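Local atomic coordinates of enoyl-CoA hydratase (PDB entry 7MCM), a protein that probably catalyses the reversible addition of water to the double bond of enoyl-CoA thioesters, giving (3S)-3-hydroxyacyl-CoA in fatty acid metabolism. Residues I10-R15 / N47-I52. Numbering follows the deposited sequence.
Sequences IDRAGR and NADTDI
R12 and D49 meet tip to tip in a salt bridge, NH1 of R12 lying 3.0 Å from OD2 of D49. The guanidinium and carboxylate planes are turned 69° apart, and OD2 sits over a face of the arginine group. CG of R12 is anti to its backbone N (chi1 -173°); the bend at chi3 then turns NE, and arginine is long enough to bring its charge to D49. The other carboxylate oxygen of D49, OD1, accepts the backbone N-H of D51 in an Asx turn; aspartate suits the place because one oxygen can close the turn while the other meets the arginine. The D49 carbonyl takes the N-H of I52 in a type I beta turn from D49 to I52. This turn links helix 33-48 to strand 54-59 of the crotonase fold, and it packs beside the hairpin joining edge strand 8-13 to strand 16-21, where G14 takes a positive phi (72°), readily open to a residue without a side chain. Van der Waals packing comes from buried I52, whose CD1 methyl lies over a guanidinium face of R12, offset toward the rim and 3.3 Å from NE; Q17 of strand 16-21 touches both side chains. At the hairpin tip, R15 gives a weak hydrogen bond from NE to the carbonyl O of D51 (3.1 Å).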
# COMPACT_ATOMS: atom_id res chain seq x y z
N ILE B 10 -26.54 23.40 -14.76
CA ILE B 10 -25.26 24.00 -14.42
C ILE B 10 -25.40 25.51 -14.45
O ILE B 10 -25.73 26.09 -15.49
CB ILE B 10 -24.14 23.50 -15.35
CG1 ILE B 10 -23.96 21.99 -15.14
CG2 ILE B 10 -22.84 24.20 -15.01
CD1 ILE B 10 -22.99 21.35 -16.07
N ASP B 11 -25.19 26.14 -13.29
CA ASP B 11 -25.23 27.58 -13.11
C ASP B 11 -23.84 28.07 -12.74
O ASP B 11 -23.13 27.38 -12.01
CB ASP B 11 -26.19 27.98 -11.97
CG ASP B 11 -27.62 27.57 -12.24
OD1 ASP B 11 -28.06 27.64 -13.40
OD2 ASP B 11 -28.31 27.16 -11.28
N ARG B 12 -23.44 29.22 -13.25
CA ARG B 12 -22.16 29.80 -12.84
C ARG B 12 -22.36 31.16 -12.19
O ARG B 12 -23.11 32.00 -12.70
CB ARG B 12 -21.19 29.95 -14.01
CG ARG B 12 -19.80 30.40 -13.53
CD ARG B 12 -18.87 30.48 -14.70
NE ARG B 12 -18.93 29.22 -15.43
CZ ARG B 12 -18.37 28.99 -16.60
NH1 ARG B 12 -17.67 29.93 -17.22
NH2 ARG B 12 -18.51 27.80 -17.17
N ALA B 13 -21.63 31.39 -11.10
CA ALA B 13 -21.59 32.69 -10.41
C ALA B 13 -20.12 32.97 -10.10
O ALA B 13 -19.60 32.55 -9.06
CB ALA B 13 -22.44 32.68 -9.15
N GLY B 14 -19.44 33.66 -11.02
CA GLY B 14 -18.03 33.96 -10.83
C GLY B 14 -17.18 32.72 -10.99
O GLY B 14 -17.20 32.08 -12.05
N ARG B 15 -16.45 32.33 -9.94
CA ARG B 15 -15.65 31.12 -9.96
C ARG B 15 -16.37 29.92 -9.34
O ARG B 15 -15.75 28.86 -9.15
CB ARG B 15 -14.32 31.35 -9.25
CG ARG B 15 -13.69 32.67 -9.64
CD ARG B 15 -12.26 32.79 -9.15
NE ARG B 15 -11.36 32.31 -10.18
CZ ARG B 15 -10.54 33.08 -10.88
NH1 ARG B 15 -10.46 34.39 -10.66
NH2 ARG B 15 -9.80 32.54 -11.85
N ASN B 47 -13.05 20.90 -15.13
CA ASN B 47 -11.59 20.77 -15.19
C ASN B 47 -11.00 21.66 -16.27
O ASN B 47 -9.92 22.24 -16.08
CB ASN B 47 -11.19 19.32 -15.47
CG ASN B 47 -11.37 18.44 -14.26
OD1 ASN B 47 -11.51 18.92 -13.13
ND2 ASN B 47 -11.38 17.12 -14.49
N ALA B 48 -11.67 21.75 -17.42
CA ALA B 48 -11.11 22.47 -18.56
C ALA B 48 -11.20 23.98 -18.38
O ALA B 48 -10.40 24.71 -18.97
CB ALA B 48 -11.81 22.04 -19.85
N ASP B 49 -12.16 24.47 -17.60
CA ASP B 49 -12.35 25.91 -17.42
C ASP B 49 -11.58 26.34 -16.19
O ASP B 49 -12.08 26.29 -15.07
CB ASP B 49 -13.84 26.24 -17.31
CG ASP B 49 -14.11 27.75 -17.36
OD1 ASP B 49 -13.15 28.55 -17.25
OD2 ASP B 49 -15.29 28.14 -17.48
N THR B 50 -10.35 26.82 -16.40
CA THR B 50 -9.50 27.21 -15.28
C THR B 50 -10.05 28.39 -14.49
O THR B 50 -9.55 28.67 -13.39
CB THR B 50 -8.09 27.50 -15.77
OG1 THR B 50 -8.12 28.58 -16.71
CG2 THR B 50 -7.49 26.25 -16.42
N ASP B 51 -11.08 29.08 -14.98
CA ASP B 51 -11.71 30.11 -14.18
C ASP B 51 -12.52 29.52 -13.02
O ASP B 51 -12.73 30.19 -12.01
CB ASP B 51 -12.60 30.99 -15.06
CG ASP B 51 -11.82 31.78 -16.11
OD1 ASP B 51 -10.64 32.14 -15.88
OD2 ASP B 51 -12.39 32.05 -17.19
N ILE B 52 -12.98 28.27 -13.15
CA ILE B 52 -13.81 27.63 -12.13
C ILE B 52 -12.93 27.11 -10.99
O ILE B 52 -11.91 26.45 -11.22
CB ILE B 52 -14.64 26.48 -12.73
CG1 ILE B 52 -15.46 26.98 -13.92
CG2 ILE B 52 -15.53 25.84 -11.66
CD1 ILE B 52 -16.48 28.01 -13.56